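Local coordinates for protein taurocyamine kinase (Schistosoma mansoni, PDB 4WOD) that reversibly transfers phosphate between ATP and taurocyamine, with magnesium as cofactor, as a duplicated kinase of the ATP:guanido phosphotransferase family, at residues K148-Y160 with K241-L254. The protein carries 4 engineered substitutions. Numbering follows the deposited sequence.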
loop_
_atom_site.group_PDB
_atom_site.type_symbol
_atom_site.label_atom_id
_atom_site.label_comp_id
_atom_site.label_asym_id
_atom_site.label_seq_id
_atom_site.Cartn_x
_atom_site.Cartn_y
_atom_site.Cartn_z
ATOM N N LYS A 148 -19.734 -39.788 -8.281
ATOM C CA LYS A 148 -20.699 -39.278 -7.320
ATOM C C LYS A 148 -21.121 -37.860 -7.698
ATOM O O LYS A 148 -22.317 -37.524 -7.725
ATOM C CB LYS A 148 -20.093 -39.304 -5.914
ATOM C CG LYS A 148 -21.084 -39.153 -4.765
ATOM C CD LYS A 148 -20.315 -38.985 -3.436
ATOM C CE LYS A 148 -21.115 -39.478 -2.254
ATOM N NZ LYS A 148 -21.084 -40.973 -2.152
ATOM N N ILE A 149 -20.133 -37.033 -8.032
ATOM C CA ILE A 149 -20.430 -35.644 -8.382
ATOM C C ILE A 149 -21.116 -35.495 -9.751
ATOM O O ILE A 149 -22.091 -34.728 -9.878
ATOM C CB ILE A 149 -19.144 -34.781 -8.344
ATOM C CG1 ILE A 149 -18.641 -34.688 -6.900
ATOM C CG2 ILE A 149 -19.449 -33.382 -8.843
ATOM C CD1 ILE A 149 -17.231 -34.109 -6.728
ATOM N N SER A 150 -20.630 -36.197 -10.778
ATOM C CA SER A 150 -21.265 -36.053 -12.099
ATOM C C SER A 150 -22.701 -36.563 -12.063
ATOM O O SER A 150 -23.560 -36.065 -12.788
ATOM C CB SER A 150 -20.485 -36.779 -13.193
ATOM O OG SER A 150 -20.426 -38.166 -12.926
ATOM N N THR A 151 -22.960 -37.538 -11.202
ATOM C CA THR A 151 -24.318 -38.068 -11.075
ATOM C C THR A 151 -25.258 -37.014 -10.482
ATOM O O THR A 151 -26.387 -36.843 -10.953
ATOM C CB THR A 151 -24.358 -39.338 -10.205
ATOM O OG1 THR A 151 -23.615 -40.383 -10.835
ATOM C CG2 THR A 151 -25.802 -39.807 -10.010
ATOM N N ALA A 152 -24.781 -36.318 -9.450
ATOM C CA ALA A 152 -25.497 -35.196 -8.848
ATOM C C ALA A 152 -25.725 -34.074 -9.867
ATOM O O ALA A 152 -26.792 -33.458 -9.893
ATOM C CB ALA A 152 -24.737 -34.652 -7.626
ATOM N N LEU A 153 -24.728 -33.809 -10.703
ATOM C CA LEU A 153 -24.859 -32.753 -11.709
ATOM C C LEU A 153 -25.854 -33.156 -12.785
ATOM O O LEU A 153 -26.568 -32.313 -13.325
ATOM C CB LEU A 153 -23.511 -32.424 -12.351
ATOM C CG LEU A 153 -22.473 -31.671 -11.512
ATOM C CD1 LEU A 153 -21.228 -31.409 -12.335
ATOM C CD2 LEU A 153 -23.073 -30.369 -11.025
ATOM N N HIS A 154 -25.902 -34.446 -13.103
ATOM C CA HIS A 154 -26.811 -34.928 -14.136
ATOM C C HIS A 154 -28.257 -34.762 -13.701
ATOM O O HIS A 154 -29.170 -34.804 -14.525
ATOM C CB HIS A 154 -26.527 -36.394 -14.470
ATOM C CG HIS A 154 -27.038 -36.813 -15.814
ATOM N ND1 HIS A 154 -28.190 -36.298 -16.367
ATOM C CD2 HIS A 154 -26.540 -37.682 -16.726
ATOM C CE1 HIS A 154 -28.388 -36.840 -17.556
ATOM N NE2 HIS A 154 -27.399 -37.684 -17.799
ATOM N N ASN A 155 -28.460 -34.562 -12.402
ATOM C CA ASN A 155 -29.799 -34.475 -11.843
ATOM C C ASN A 155 -30.281 -33.040 -11.598
ATOM O O ASN A 155 -31.354 -32.830 -11.037
ATOM C CB ASN A 155 -29.869 -35.294 -10.551
ATOM C CG ASN A 155 -29.772 -36.799 -10.810
ATOM O OD1 ASN A 155 -30.174 -37.283 -11.871
ATOM N ND2 ASN A 155 -29.231 -37.541 -9.844
ATOM N N LEU A 156 -29.502 -32.051 -12.022
ATOM C CA LEU A 156 -29.967 -30.662 -11.973
ATOM C C LEU A 156 -30.985 -30.445 -13.088
ATOM O O LEU A 156 -30.800 -30.939 -14.207
ATOM C CB LEU A 156 -28.805 -29.673 -12.128
ATOM C CG LEU A 156 -27.725 -29.593 -11.055
ATOM C CD1 LEU A 156 -26.531 -28.865 -11.633
ATOM C CD2 LEU A 156 -28.214 -28.883 -9.807
ATOM N N SER A 157 -32.041 -29.691 -12.802
ATOM C CA SER A 157 -33.114 -29.511 -13.785
ATOM C C SER A 157 -32.903 -28.314 -14.702
ATOM O O SER A 157 -31.844 -27.695 -14.701
ATOM C CB SER A 157 -34.481 -29.375 -13.089
ATOM O OG SER A 157 -34.927 -30.613 -12.550
ATOM N N GLY A 158 -33.949 -28.019 -15.474
ATOM C CA GLY A 158 -34.018 -26.947 -16.453
ATOM C C GLY A 158 -32.796 -26.124 -16.799
ATOM O O GLY A 158 -31.997 -26.520 -17.637
ATOM N N GLU A 159 -32.669 -24.969 -16.153
ATOM C CA GLU A 159 -31.600 -24.001 -16.435
ATOM C C GLU A 159 -30.207 -24.620 -16.458
ATOM O O GLU A 159 -29.342 -24.219 -17.240
ATOM C CB GLU A 159 -31.628 -22.876 -15.397
ATOM C CG GLU A 159 -30.582 -21.798 -15.626
ATOM C CD GLU A 159 -30.699 -20.669 -14.632
ATOM O OE1 GLU A 159 -31.275 -20.899 -13.548
ATOM O OE2 GLU A 159 -30.223 -19.553 -14.938
ATOM N N TYR A 160 -30.000 -25.616 -15.612
ATOM C CA TYR A 160 -28.672 -26.176 -15.444
ATOM C C TYR A 160 -28.385 -27.322 -16.397
ATOM O O TYR A 160 -27.285 -27.870 -16.383
ATOM C CB TYR A 160 -28.490 -26.605 -13.989
ATOM C CG TYR A 160 -28.751 -25.435 -13.071
ATOM C CD1 TYR A 160 -27.802 -24.438 -12.900
ATOM C CD2 TYR A 160 -29.965 -25.297 -12.431
ATOM C CE1 TYR A 160 -28.046 -23.356 -12.078
ATOM C CE2 TYR A 160 -30.223 -24.223 -11.619
ATOM C CZ TYR A 160 -29.261 -23.253 -11.448
ATOM O OH TYR A 160 -29.535 -22.189 -10.632
ATOM N N LYS A 241 -28.051 -15.498 -7.917
ATOM C CA LYS A 241 -29.207 -16.376 -7.780
ATOM C C LYS A 241 -28.980 -17.699 -8.486
ATOM O O LYS A 241 -29.318 -18.751 -7.945
ATOM C CB LYS A 241 -30.469 -15.714 -8.336
ATOM C CG LYS A 241 -31.155 -14.790 -7.356
ATOM C CD LYS A 241 -32.435 -14.188 -7.946
ATOM C CE LYS A 241 -32.885 -12.988 -7.107
ATOM N NZ LYS A 241 -34.286 -12.513 -7.396
ATOM N N ARG A 242 -28.425 -17.646 -9.695
ATOM C CA ARG A 242 -28.176 -18.857 -10.476
ATOM C C ARG A 242 -27.220 -19.778 -9.723
ATOM O O ARG A 242 -27.438 -20.985 -9.643
ATOM C CB ARG A 242 -27.599 -18.520 -11.852
ATOM C CG ARG A 242 -27.370 -19.712 -12.755
ATOM C CD ARG A 242 -26.681 -19.254 -14.030
ATOM N NE ARG A 242 -27.290 -18.004 -14.432
ATOM C CZ ARG A 242 -26.634 -16.921 -14.824
ATOM N NH1 ARG A 242 -25.320 -16.920 -14.928
ATOM N NH2 ARG A 242 -27.321 -15.835 -15.135
ATOM N N LEU A 243 -26.173 -19.185 -9.157
ATOM C CA LEU A 243 -25.230 -19.938 -8.342
ATOM C C LEU A 243 -25.880 -20.532 -7.103
ATOM O O LEU A 243 -25.686 -21.710 -6.809
ATOM C CB LEU A 243 -24.063 -19.067 -7.910
ATOM C CG LEU A 243 -23.023 -19.822 -7.074
ATOM C CD1 LEU A 243 -22.341 -20.902 -7.894
ATOM C CD2 LEU A 243 -21.982 -18.845 -6.522
ATOM N N ALA A 244 -26.633 -19.708 -6.371
ATOM C CA ALA A 244 -27.222 -20.127 -5.104
ATOM C C ALA A 244 -28.189 -21.286 -5.326
ATOM O O ALA A 244 -28.173 -22.267 -4.579
ATOM C CB ALA A 244 -27.936 -18.974 -4.435
ATOM N N ASP A 245 -29.034 -21.166 -6.346
ATOM C CA ASP A 245 -30.022 -22.218 -6.639
ATOM C C ASP A 245 -29.356 -23.573 -6.864
ATOM O O ASP A 245 -29.797 -24.578 -6.308
ATOM C CB ASP A 245 -30.868 -21.875 -7.864
ATOM C CG ASP A 245 -31.967 -20.874 -7.563
ATOM O OD1 ASP A 245 -32.258 -20.645 -6.368
ATOM O OD2 ASP A 245 -32.556 -20.334 -8.529
ATOM N N ALA A 246 -28.284 -23.582 -7.650
ATOM C CA ALA A 246 -27.607 -24.819 -8.022
ATOM C C ALA A 246 -26.986 -25.526 -6.827
ATOM O O ALA A 246 -27.115 -26.752 -6.690
ATOM C CB ALA A 246 -26.539 -24.550 -9.074
ATOM N N ILE A 247 -26.307 -24.773 -5.967
ATOM C CA ILE A 247 -25.590 -25.427 -4.870
ATOM C C ILE A 247 -26.593 -25.958 -3.835
ATOM O O ILE A 247 -26.386 -27.008 -3.226
ATOM C CB ILE A 247 -24.548 -24.480 -4.220
ATOM C CG1 ILE A 247 -23.516 -25.289 -3.415
ATOM C CG2 ILE A 247 -25.205 -23.406 -3.379
ATOM C CD1 ILE A 247 -22.763 -26.333 -4.271
ATOM N N GLN A 248 -27.701 -25.248 -3.662
ATOM C CA GLN A 248 -28.765 -25.738 -2.808
ATOM C C GLN A 248 -29.330 -27.047 -3.364
ATOM O O GLN A 248 -29.526 -28.012 -2.618
ATOM C CB GLN A 248 -29.846 -24.651 -2.655
ATOM C CG GLN A 248 -29.306 -23.406 -1.930
ATOM C CD GLN A 248 -30.350 -22.313 -1.720
ATOM O OE1 GLN A 248 -31.397 -22.293 -2.371
ATOM N NE2 GLN A 248 -30.078 -21.416 -0.783
ATOM N N GLU A 249 -29.542 -27.106 -4.673
ATOM C CA GLU A 249 -30.007 -28.344 -5.300
ATOM C C GLU A 249 -28.971 -29.471 -5.122
ATOM O O GLU A 249 -29.321 -30.579 -4.724
ATOM C CB GLU A 249 -30.324 -28.119 -6.783
ATOM C CG GLU A 249 -31.500 -27.147 -7.011
ATOM C CD GLU A 249 -32.123 -27.232 -8.410
ATOM O OE1 GLU A 249 -31.473 -27.742 -9.349
ATOM O OE2 GLU A 249 -33.282 -26.782 -8.571
ATOM N N LEU A 250 -27.701 -29.172 -5.382
ATOM C CA LEU A 250 -26.644 -30.181 -5.278
ATOM C C LEU A 250 -26.534 -30.733 -3.855
ATOM O O LEU A 250 -26.281 -31.924 -3.668
ATOM C CB LEU A 250 -25.300 -29.598 -5.738
ATOM C CG LEU A 250 -25.156 -29.419 -7.257
ATOM C CD1 LEU A 250 -23.822 -28.761 -7.657
ATOM C CD2 LEU A 250 -25.348 -30.731 -7.999
ATOM N N SER A 251 -26.741 -29.862 -2.866
ATOM C CA SER A 251 -26.741 -30.233 -1.449
ATOM C C SER A 251 -27.697 -31.368 -1.115
ATOM O O SER A 251 -27.500 -32.083 -0.147
ATOM C CB SER A 251 -27.101 -29.023 -0.576
ATOM O OG SER A 251 -26.016 -28.123 -0.542
ATOM N N LYS A 252 -28.753 -31.517 -1.898
ATOM C CA LYS A 252 -29.697 -32.595 -1.634
ATOM C C LYS A 252 -29.068 -33.949 -1.954
ATOM O O LYS A 252 -29.508 -34.973 -1.425
ATOM C CB LYS A 252 -30.978 -32.398 -2.437
ATOM C CG LYS A 252 -31.696 -31.107 -2.126
ATOM C CD LYS A 252 -32.939 -30.965 -2.982
ATOM C CE LYS A 252 -33.507 -29.560 -2.889
ATOM N NZ LYS A 252 -34.603 -29.345 -3.863
ATOM N N SER A 253 -28.042 -33.943 -2.806
ATOM C CA SER A 253 -27.410 -35.175 -3.276
ATOM C C SER A 253 -26.064 -35.431 -2.625
ATOM O O SER A 253 -25.653 -36.573 -2.465
ATOM C CB SER A 253 -27.207 -35.139 -4.795
ATOM O OG SER A 253 -28.435 -34.968 -5.462
ATOM N N LEU A 254 -25.361 -34.356 -2.297
ATOM C CA LEU A 254 -23.996 -34.473 -1.802
ATOM C C LEU A 254 -23.921 -33.912 -0.398
ATOM O O LEU A 254 -24.499 -32.862 -0.102
ATOM C CB LEU A 254 -23.009 -33.731 -2.724
ATOM C CG LEU A 254 -23.045 -34.113 -4.206
ATOM C CD1 LEU A 254 -22.396 -33.039 -5.088
ATOM C CD2 LEU A 254 -22.344 -35.441 -4.411
HETATM O O HOH W 1 -32.040 -21.226 -11.031
#
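Tyr160 donates its hydroxyl hydrogen to the backbone oxygen of Arg242, with OH 2.6 Å from that O. The donor lies in the carbonyl plane on a lone pair, at a C=O...OH angle of 125°, and this carbonyl also receives a weak helical bond from Ala246 N. One water sits 2.7 Å from each of Tyr160 OH, Glu159 OE1 and Asp245 OD2, and having two hydrogens it cannot donate fully to all three at once; it probably eases the proximity of two like charges. The other oxygen of Glu159, OE2, makes a weak salt bridge to Arg242 NE at 3.4 Å, reaching the guanidinium at its edge, with the two planes 69° apart. Arg242 is gripped more firmly further out, where NH2 bonds Gln231 and NH1 the carbonyl of Asn214.

Ala246 CB sits over one face of the Tyr160 ring in a CH-pi contact, 4.0 Å from the centroid, while Phe215 meets the same ring edge-to-face. Helices 139-154 and 236-251 both pack on the antiparallel sheet of the first repeat's phosphagen kinase catalytic domain: Leu153 and Ile149 press on strand 215-219, and Leu243 on strands 117-126 and 225-232.

Further along, with the CG of Leu156 beside its own backbone N (chi1 -65°), the CD2 branch is carried onto Glu249, against CB and OE1, and the leucine also crosses Leu250 at about a right angle. Leu250 CD2 is shared more widely: it touches the Ala152 carbonyl oxygen and lies 3.8 Å from Leu153 CD2. At the far end the chain leaving helix 236-251 folds against Ala152, whose CB points into the contact and meets Ser253 CB and Leu254 CD1, both at 3.8 Å. The other branch of Leu254, CD2, touches Lys148 CG as the two side chains pass in opposite directions.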